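Local structure of esterase (Xanthomonas oryzae pv. oryzae, 3H2G) at residues Val66-Gly71 against Tyr118-Ser123; Phe12-Thr17 against Val44-Phe49; Val256-Trp261 against Phe294-Tyr299. The protein is an esterase that degrades rice cell walls and serves this plant pathogen in virulence. One frame throughout, in Å; residues are numbered along the deposited sequence.

Contact 1: residues Val66-Gly71 against Tyr118-Ser123; sequences VLLIPG and YVVVGS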
loop_
_atom_site.group_PDB
_atom_site.type_symbol
_atom_site.label_atom_id
_atom_site.label_comp_id
_atom_site.label_asym_id
_atom_site.label_seq_id
_atom_site.Cartn_x
_atom_site.Cartn_y
_atom_site.Cartn_z
ATOM N N VAL A 66 1.952 -9.695 8.580
ATOM C CA VAL A 66 3.350 -9.966 8.862
ATOM C C VAL A 66 3.764 -9.093 10.041
ATOM O O VAL A 66 3.280 -7.974 10.198
ATOM C CB VAL A 66 4.252 -9.653 7.629
ATOM C CG1 VAL A 66 4.080 -8.198 7.198
ATOM C CG2 VAL A 66 5.706 -9.938 7.961
ATOM N N LEU A 67 4.641 -9.627 10.883
ATOM C CA LEU A 67 5.127 -8.898 12.049
ATOM C C LEU A 67 6.634 -9.084 12.134
ATOM O O LEU A 67 7.116 -10.212 12.213
ATOM C CB LEU A 67 4.466 -9.431 13.327
ATOM C CG LEU A 67 5.058 -8.991 14.675
ATOM C CD1 LEU A 67 4.946 -7.481 14.827
ATOM C CD2 LEU A 67 4.318 -9.698 15.810
ATOM N N LEU A 68 7.368 -7.977 12.098
ATOM C CA LEU A 68 8.826 -8.014 12.191
ATOM C C LEU A 68 9.202 -7.452 13.555
ATOM O O LEU A 68 8.830 -6.327 13.895
ATOM C CB LEU A 68 9.452 -7.177 11.069
ATOM C CG LEU A 68 9.036 -7.577 9.649
ATOM C CD1 LEU A 68 9.727 -6.675 8.629
ATOM C CD2 LEU A 68 9.399 -9.037 9.399
ATOM N N ILE A 69 9.929 -8.243 14.338
ATOM C CA ILE A 69 10.324 -7.832 15.682
ATOM C C ILE A 69 11.831 -7.685 15.822
ATOM O O ILE A 69 12.582 -8.626 15.556
ATOM C CB ILE A 69 9.842 -8.864 16.730
ATOM C CG1 ILE A 69 8.342 -9.114 16.563
ATOM C CG2 ILE A 69 10.149 -8.365 18.138
ATOM C CD1 ILE A 69 7.788 -10.175 17.503
ATOM N N PRO A 70 12.297 -6.497 16.245
ATOM C CA PRO A 70 13.732 -6.260 16.419
ATOM C C PRO A 70 14.188 -6.766 17.784
ATOM O O PRO A 70 13.377 -6.936 18.696
ATOM C CB PRO A 70 13.839 -4.744 16.309
ATOM C CG PRO A 70 12.588 -4.299 17.001
ATOM C CD PRO A 70 11.535 -5.248 16.440
ATOM N N GLY A 71 15.488 -7.003 17.913
ATOM C CA GLY A 71 16.044 -7.469 19.172
ATOM C C GLY A 71 17.554 -7.513 19.057
ATOM O O GLY A 71 18.087 -7.457 17.949
ATOM N N TYR A 118 12.580 -0.708 14.560
ATOM C CA TYR A 118 11.165 -0.475 14.304
ATOM C C TYR A 118 10.388 -1.785 14.264
ATOM O O TYR A 118 10.762 -2.710 13.548
ATOM C CB TYR A 118 10.958 0.242 12.965
ATOM C CG TYR A 118 11.409 1.683 12.935
ATOM C CD1 TYR A 118 12.747 2.014 12.726
ATOM C CD2 TYR A 118 10.492 2.719 13.117
ATOM C CE1 TYR A 118 13.161 3.343 12.697
ATOM C CE2 TYR A 118 10.896 4.053 13.094
ATOM C CZ TYR A 118 12.230 4.356 12.883
ATOM O OH TYR A 118 12.636 5.668 12.862
ATOM N N VAL A 119 9.317 -1.875 15.045
ATOM C CA VAL A 119 8.478 -3.065 15.002
ATOM C C VAL A 119 7.600 -2.786 13.787
ATOM O O VAL A 119 6.986 -1.721 13.694
ATOM C CB VAL A 119 7.600 -3.203 16.266
ATOM C CG1 VAL A 119 6.613 -4.354 16.098
ATOM C CG2 VAL A 119 8.480 -3.459 17.479
ATOM N N VAL A 120 7.560 -3.718 12.843
ATOM C CA VAL A 120 6.779 -3.513 11.632
ATOM C C VAL A 120 5.618 -4.487 11.515
ATOM O O VAL A 120 5.800 -5.696 11.625
ATOM C CB VAL A 120 7.669 -3.648 10.371
ATOM C CG1 VAL A 120 6.854 -3.331 9.120
ATOM C CG2 VAL A 120 8.863 -2.713 10.471
ATOM N N VAL A 121 4.425 -3.945 11.296
ATOM C CA VAL A 121 3.226 -4.760 11.150
ATOM C C VAL A 121 2.522 -4.404 9.851
ATOM O O VAL A 121 2.266 -3.233 9.579
ATOM C CB VAL A 121 2.227 -4.523 12.299
ATOM C CG1 VAL A 121 1.025 -5.451 12.129
ATOM C CG2 VAL A 121 2.900 -4.759 13.638
ATOM N N GLY A 122 2.206 -5.418 9.054
ATOM C CA GLY A 122 1.520 -5.170 7.800
ATOM C C GLY A 122 0.422 -6.189 7.561
ATOM O O GLY A 122 0.598 -7.373 7.835
ATOM N N SER A 123 -0.725 -5.725 7.082
ATOM C CA SER A 123 -1.833 -6.622 6.783
ATOM C C SER A 123 -1.694 -7.038 5.331
ATOM O O SER A 123 -1.215 -6.259 4.514
ATOM C CB SER A 123 -3.172 -5.903 6.960
ATOM O OG SER A 123 -4.237 -6.688 6.443
#
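L67 and V121 make the close apolar contact on one face of this antiparallel strand pair. CG of L67 is anti to the backbone N (chi1 168°), and chi2, near 62°, then sets CD1, which lies 3.6 Å from V121 CG2 and also meets V119 CG1 at 3.8 Å. Helix 141-162 packs over this face, with V158 against L67 and A155 against V121. On the other face the side chains of L68 and V120 run alongside each other, their CB atoms 4.0 Å apart, and helix 108-114 covers L68. G122 brings no side chain to that face, and V66 CG1 packs directly on its backbone, 3.6 Å from G122 O. Four hydrogen bonds join V66 to G122 and L68 to V120; L68 N to V120 O, at 2.8 Å, is one of the shorter ones. In the alpha/beta-hydrolase sheet this is where the antiparallel strand 60-71 meets 119-123, which on its other side runs parallel to 79-85. The pair is looser beyond L68. P70 has no N-H to continue the ladder; its ring meets V119 at about a right angle, CD 3.7 Å from V119 CG2, and also touches C42 and C75. Across from it, the side chain of Y118 turns away and its OH bonds D394, while G71 is partly exposed.

Contact 2: residues Phe12-Thr17 against Val44-Phe49; sequences FLTSYT and VRVAEF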
loop_
_atom_site.group_PDB
_atom_site.type_symbol
_atom_site.label_atom_id
_atom_site.label_comp_id
_atom_site.label_asym_id
_atom_site.label_seq_id
_atom_site.Cartn_x
_atom_site.Cartn_y
_atom_site.Cartn_z
ATOM N N PHE A 12 5.921 -18.071 14.209
ATOM C CA PHE A 12 7.200 -17.451 13.915
ATOM C C PHE A 12 7.888 -18.290 12.851
ATOM O O PHE A 12 7.977 -19.512 12.969
ATOM C CB PHE A 12 8.026 -17.336 15.197
ATOM C CG PHE A 12 7.331 -16.548 16.271
ATOM C CD1 PHE A 12 6.442 -17.169 17.143
ATOM C CD2 PHE A 12 7.497 -15.169 16.353
ATOM C CE1 PHE A 12 5.724 -16.426 18.081
ATOM C CE2 PHE A 12 6.783 -14.416 17.285
ATOM C CZ PHE A 12 5.894 -15.046 18.150
ATOM N N LEU A 13 8.351 -17.621 11.799
ATOM C CA LEU A 13 8.988 -18.289 10.671
ATOM C C LEU A 13 10.497 -18.448 10.740
ATOM O O LEU A 13 11.015 -19.553 10.583
ATOM C CB LEU A 13 8.632 -17.559 9.372
ATOM C CG LEU A 13 7.153 -17.556 8.976
ATOM C CD1 LEU A 13 6.968 -16.789 7.665
ATOM C CD2 LEU A 13 6.674 -18.993 8.824
ATOM N N THR A 14 11.200 -17.343 10.953
ATOM C CA THR A 14 12.657 -17.368 11.005
ATOM C C THR A 14 13.175 -16.065 11.602
ATOM O O THR A 14 12.394 -15.180 11.958
ATOM C CB THR A 14 13.247 -17.536 9.581
ATOM O OG1 THR A 14 14.675 -17.656 9.651
ATOM C CG2 THR A 14 12.895 -16.334 8.720
ATOM N N SER A 15 14.493 -15.959 11.725
ATOM C CA SER A 15 15.120 -14.756 12.260
ATOM C C SER A 15 16.401 -14.501 11.483
ATOM O O SER A 15 17.031 -15.437 10.986
ATOM C CB SER A 15 15.453 -14.924 13.748
ATOM O OG SER A 15 14.278 -15.130 14.512
ATOM N N TYR A 16 16.778 -13.233 11.374
ATOM C CA TYR A 16 17.996 -12.852 10.667
ATOM C C TYR A 16 18.900 -12.104 11.630
ATOM O O TYR A 16 18.436 -11.260 12.392
ATOM C CB TYR A 16 17.659 -11.962 9.472
ATOM C CG TYR A 16 16.610 -12.575 8.587
ATOM C CD1 TYR A 16 15.334 -12.020 8.497
ATOM C CD2 TYR A 16 16.870 -13.752 7.886
ATOM C CE1 TYR A 16 14.341 -12.624 7.733
ATOM C CE2 TYR A 16 15.885 -14.366 7.122
ATOM C CZ TYR A 16 14.624 -13.798 7.051
ATOM O OH TYR A 16 13.642 -14.417 6.312
ATOM N N THR A 17 20.190 -12.418 11.595
ATOM C CA THR A 17 21.148 -11.775 12.485
ATOM C C THR A 17 21.481 -10.359 12.036
ATOM O O THR A 17 21.325 -10.007 10.867
ATOM C CB THR A 17 22.469 -12.560 12.555
ATOM O OG1 THR A 17 23.135 -12.475 11.290
ATOM C CG2 THR A 17 22.208 -14.022 12.893
ATOM N N VAL A 44 16.497 -9.522 13.466
ATOM C CA VAL A 44 15.082 -9.372 13.136
ATOM C C VAL A 44 14.349 -10.705 13.094
ATOM O O VAL A 44 14.766 -11.629 12.401
ATOM C CB VAL A 44 14.896 -8.672 11.768
ATOM C CG1 VAL A 44 13.412 -8.554 11.439
ATOM C CG2 VAL A 44 15.543 -7.295 11.796
ATOM N N ARG A 45 13.255 -10.791 13.843
ATOM C CA ARG A 45 12.451 -12.007 13.878
ATOM C C ARG A 45 11.234 -11.805 12.985
ATOM O O ARG A 45 10.595 -10.751 13.028
ATOM C CB ARG A 45 11.995 -12.304 15.308
ATOM C CG ARG A 45 11.336 -13.666 15.474
ATOM C CD ARG A 45 10.890 -13.887 16.911
ATOM N NE ARG A 45 10.542 -15.282 17.161
ATOM C CZ ARG A 45 9.924 -15.712 18.256
ATOM N NH1 ARG A 45 9.580 -14.852 19.206
ATOM N NH2 ARG A 45 9.652 -17.003 18.402
ATOM N N VAL A 46 10.925 -12.811 12.173
ATOM C CA VAL A 46 9.782 -12.746 11.274
ATOM C C VAL A 46 8.641 -13.614 11.787
ATOM O O VAL A 46 8.814 -14.809 12.028
ATOM C CB VAL A 46 10.155 -13.222 9.854
ATOM C CG1 VAL A 46 8.950 -13.092 8.925
ATOM C CG2 VAL A 46 11.325 -12.411 9.328
ATOM N N ALA A 47 7.476 -13.001 11.957
ATOM C CA ALA A 47 6.301 -13.715 12.429
ATOM C C ALA A 47 5.127 -13.456 11.497
ATOM O O ALA A 47 5.107 -12.468 10.761
ATOM C CB ALA A 47 5.949 -13.274 13.849
ATOM N N GLU A 48 4.161 -14.366 11.519
ATOM C CA GLU A 48 2.967 -14.240 10.702
ATOM C C GLU A 48 1.791 -14.443 11.642
ATOM O O GLU A 48 1.951 -14.989 12.737
ATOM C CB GLU A 48 2.953 -15.301 9.597
ATOM C CG GLU A 48 2.920 -16.734 10.107
ATOM C CD GLU A 48 3.082 -17.752 8.998
ATOM O OE1 GLU A 48 3.048 -18.963 9.298
ATOM O OE2 GLU A 48 3.247 -17.346 7.828
ATOM N N PHE A 49 0.612 -14.000 11.228
ATOM C CA PHE A 49 -0.557 -14.153 12.074
ATOM C C PHE A 49 -1.849 -13.926 11.300
ATOM O O PHE A 49 -1.839 -13.359 10.206
ATOM C CB PHE A 49 -0.461 -13.183 13.265
ATOM C CG PHE A 49 -0.473 -11.724 12.877
ATOM C CD1 PHE A 49 -1.672 -11.020 12.798
ATOM C CD2 PHE A 49 0.714 -11.061 12.573
ATOM C CE1 PHE A 49 -1.688 -9.669 12.420
ATOM C CE2 PHE A 49 0.711 -9.710 12.192
ATOM C CZ PHE A 49 -0.491 -9.016 12.116
#
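The F12 ring carries the guanidinium of R45 flat over one face, the planes 15° apart and CZ offset toward the ring's rim, a stacked cation-pi pair. CZ is modelled 3.5 Å from the ring centroid, improbably close, so the exact spacing is doubtful. R45 is extended from CG to NE (chi2 -179°, chi3 -167°), which carries NE out to the ring. A47 CB meets F12 CD2 at 3.5 Å, and V158 and L162 of helix 141-162 touch the ring as well. The two strands are antiparallel, and strand 7-16 is one of the two edge strands of the sheet. A beta bulge breaks their regular pairing: L13 and T14 together sit opposite V46, so F12 faces A47 while S15 faces R45. V46 O takes the N-H of L13 at 2.9 Å, and V46 N gives to T14 O at 2.8 Å. L13 crosses E48 at about a right angle, CD2 3.7 Å from E48 OE1; K98, in a salt bridge, and N11 hold that carboxylate. Y16 meets V46 at a slant, CE1 3.4 Å from V46 CG2. Past the bulge, Y16 N bonds V44 O and V44 N bonds Y16 O, each 2.8 Å long.

Contact 3: residues Val256-Trp261 against Phe294-Tyr299; sequences VFQDPW and FQPGFY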
loop_
_atom_site.group_PDB
_atom_site.type_symbol
_atom_site.label_atom_id
_atom_site.label_comp_id
_atom_site.label_asym_id
_atom_site.label_seq_id
_atom_site.Cartn_x
_atom_site.Cartn_y
_atom_site.Cartn_z
ATOM N N VAL A 256 -18.081 -3.071 -20.001
ATOM C CA VAL A 256 -16.868 -2.267 -19.903
ATOM C C VAL A 256 -15.679 -2.751 -20.734
ATOM O O VAL A 256 -14.907 -1.935 -21.240
ATOM C CB VAL A 256 -16.422 -2.164 -18.421
ATOM C CG1 VAL A 256 -15.087 -1.433 -18.313
ATOM C CG2 VAL A 256 -17.495 -1.445 -17.608
ATOM N N PHE A 257 -15.528 -4.066 -20.872
ATOM C CA PHE A 257 -14.406 -4.625 -21.623
ATOM C C PHE A 257 -14.851 -5.307 -22.908
ATOM O O PHE A 257 -15.929 -5.898 -22.969
ATOM C CB PHE A 257 -13.646 -5.662 -20.782
ATOM C CG PHE A 257 -13.243 -5.178 -19.413
ATOM C CD1 PHE A 257 -14.119 -5.279 -18.337
ATOM C CD2 PHE A 257 -11.979 -4.635 -19.197
ATOM C CE1 PHE A 257 -13.743 -4.849 -17.061
ATOM C CE2 PHE A 257 -11.592 -4.201 -17.928
ATOM C CZ PHE A 257 -12.478 -4.311 -16.858
ATOM N N GLN A 258 -14.008 -5.228 -23.933
ATOM C CA GLN A 258 -14.302 -5.873 -25.208
ATOM C C GLN A 258 -13.936 -7.348 -25.066
ATOM O O GLN A 258 -13.262 -7.735 -24.112
ATOM C CB GLN A 258 -13.455 -5.259 -26.329
ATOM C CG GLN A 258 -13.779 -3.811 -26.669
ATOM C CD GLN A 258 -13.026 -3.335 -27.900
ATOM O OE1 GLN A 258 -12.984 -4.030 -28.916
ATOM N NE2 GLN A 258 -12.435 -2.147 -27.820
ATOM N N ASP A 259 -14.388 -8.180 -25.998
ATOM C CA ASP A 259 -14.023 -9.589 -25.939
ATOM C C ASP A 259 -12.615 -9.677 -26.517
ATOM O O ASP A 259 -12.203 -8.810 -27.289
ATOM C CB ASP A 259 -14.995 -10.452 -26.757
ATOM C CG ASP A 259 -15.296 -9.873 -28.126
ATOM O OD1 ASP A 259 -14.600 -8.927 -28.558
ATOM O OD2 ASP A 259 -16.238 -10.376 -28.778
ATOM N N PRO A 260 -11.846 -10.711 -26.139
ATOM C CA PRO A 260 -12.176 -11.803 -25.221
ATOM C C PRO A 260 -11.852 -11.437 -23.772
ATOM O O PRO A 260 -11.974 -12.258 -22.866
ATOM C CB PRO A 260 -11.286 -12.931 -25.723
ATOM C CG PRO A 260 -10.029 -12.196 -26.040
ATOM C CD PRO A 260 -10.529 -10.946 -26.763
ATOM N N TRP A 261 -11.447 -10.189 -23.568
ATOM C CA TRP A 261 -11.055 -9.699 -22.253
ATOM C C TRP A 261 -12.150 -9.714 -21.190
ATOM O O TRP A 261 -11.890 -10.046 -20.032
ATOM C CB TRP A 261 -10.485 -8.291 -22.411
ATOM C CG TRP A 261 -9.568 -8.208 -23.589
ATOM C CD1 TRP A 261 -9.720 -7.426 -24.698
ATOM C CD2 TRP A 261 -8.391 -8.992 -23.810
ATOM N NE1 TRP A 261 -8.712 -7.677 -25.599
ATOM C CE2 TRP A 261 -7.881 -8.636 -25.076
ATOM C CE3 TRP A 261 -7.717 -9.966 -23.057
ATOM C CZ2 TRP A 261 -6.728 -9.219 -25.612
ATOM C CZ3 TRP A 261 -6.569 -10.547 -23.592
ATOM C CH2 TRP A 261 -6.089 -10.170 -24.856
ATOM N N PHE A 294 -10.737 -1.764 -23.765
ATOM C CA PHE A 294 -11.967 -1.247 -23.176
ATOM C C PHE A 294 -13.010 -0.996 -24.252
ATOM O O PHE A 294 -12.667 -0.720 -25.403
ATOM C CB PHE A 294 -11.700 0.078 -22.454
ATOM C CG PHE A 294 -10.830 -0.056 -21.242
ATOM C CD1 PHE A 294 -11.276 -0.758 -20.129
ATOM C CD2 PHE A 294 -9.560 0.517 -21.212
ATOM C CE1 PHE A 294 -10.473 -0.890 -18.997
ATOM C CE2 PHE A 294 -8.747 0.391 -20.082
ATOM C CZ PHE A 294 -9.206 -0.314 -18.974
ATOM N N GLN A 295 -14.282 -1.101 -23.879
ATOM C CA GLN A 295 -15.364 -0.810 -24.813
ATOM C C GLN A 295 -15.182 0.664 -25.160
ATOM O O GLN A 295 -14.908 1.479 -24.277
ATOM C CB GLN A 295 -16.724 -1.014 -24.141
ATOM C CG GLN A 295 -17.130 -2.469 -23.984
ATOM C CD GLN A 295 -17.501 -3.109 -25.307
ATOM O OE1 GLN A 295 -17.406 -2.480 -26.359
ATOM N NE2 GLN A 295 -17.931 -4.366 -25.261
ATOM N N PRO A 296 -15.324 1.026 -26.444
ATOM C CA PRO A 296 -15.163 2.422 -26.865
ATOM C C PRO A 296 -16.057 3.405 -26.101
ATOM O O PRO A 296 -15.639 4.524 -25.802
ATOM C CB PRO A 296 -15.483 2.369 -28.356
ATOM C CG PRO A 296 -15.005 0.989 -28.741
ATOM C CD PRO A 296 -15.544 0.149 -27.608
ATOM N N GLY A 297 -17.278 2.980 -25.789
ATOM C CA GLY A 297 -18.199 3.835 -25.056
ATOM C C GLY A 297 -17.677 4.183 -23.672
ATOM O O GLY A 297 -17.609 5.358 -23.296
ATOM N N PHE A 298 -17.308 3.158 -22.910
ATOM C CA PHE A 298 -16.776 3.348 -21.566
ATOM C C PHE A 298 -15.479 4.151 -21.622
ATOM O O PHE A 298 -15.238 5.035 -20.793
ATOM C CB PHE A 298 -16.489 1.988 -20.916
ATOM C CG PHE A 298 -15.811 2.083 -19.572
ATOM C CD1 PHE A 298 -16.529 2.442 -18.433
ATOM C CD2 PHE A 298 -14.449 1.823 -19.451
ATOM C CE1 PHE A 298 -15.899 2.539 -17.189
ATOM C CE2 PHE A 298 -13.807 1.918 -18.214
ATOM C CZ PHE A 298 -14.537 2.277 -17.080
ATOM N N TYR A 299 -14.646 3.842 -22.609
ATOM C CA TYR A 299 -13.360 4.508 -22.752
ATOM C C TYR A 299 -13.465 6.016 -22.999
ATOM O O TYR A 299 -12.643 6.783 -22.496
ATOM C CB TYR A 299 -12.541 3.847 -23.868
ATOM C CG TYR A 299 -11.081 4.243 -23.829
ATOM C CD1 TYR A 299 -10.297 3.974 -22.705
ATOM C CD2 TYR A 299 -10.500 4.938 -24.885
ATOM C CE1 TYR A 299 -8.971 4.398 -22.633
ATOM C CE2 TYR A 299 -9.176 5.367 -24.826
ATOM C CZ TYR A 299 -8.420 5.097 -23.697
ATOM O OH TYR A 299 -7.120 5.540 -23.629
#
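V256 and F298 make the closest apolar contact here: chi1 of 175° puts CG1 of the valine anti to the backbone N, where it lies over one face of the F298 ring, offset toward the rim and 3.6 Å from its centroid, a CH-pi contact. The same CG1 lies over a face of the F257 ring, so it packs against F298 and F257, with F294 CD1 a little farther off. F257 and F294 are set alongside each other, with CE2 of F257 3.7 Å from CE1 of F294 and the ring planes inclined at 34°.

Two nearly straight hydrogen bonds cross the contact, one between backbones and one from the Q258 side chain to a backbone oxygen. Q295 N gives to V256 O at 2.8 Å, approaching from above the carbonyl plane, 40° out of it; V256 O also lies at the edge of the F294 ring, in its plane. Q258 NE2 gives to F294 O at 2.8 Å, with that oxygen in the plane of the Q258 amide. The two bonds run in opposite directions between the segments and hold F294 and Q295 against the loop.

The next shell fixes these groups. Q295 is the N-cap residue of helix 296-304, and its O accepts the N-H of Y299 at 2.9 Å, while its NE2 bonds G254 O. Backbone bonding of Q258 with Y293 continues the attachment of the loop.

All this lies in the insertion between strands 198-205 and 328-332, which may belong to the substrate-recognition module of this esterase. Y299 stacks on W219, just past helix 211-218. F257, F294 and F298 all rest on I239, which packs loop 256-261 and the start of helix 296-304 on helix 231-246.

From the N terminus, contact 2 closes first: strand 7-16 leads into helix 18-26, and the chain returns as strand 43-54 to pair with it. Contact 1 follows, closing the excursion from strand 60-71 through strand 79-85 and helices 96-102 and 108-114 back to 119-123. Contact 3 comes last, closing the run through helices 261-264, 275-280 and 290-293 by joining loop 256-261 to the start of helix 296-304. The three are in series, neither nested nor crossed. Contacts 1 and 2 are neighbours in one sheet, centres about 9 Å apart, and probable backbone hydrogen bonds link L67 to A47 and I69 to R45. Contact 3 lies on the opposite side of the chain's centre, its centre about 42 Å from that of contact 1.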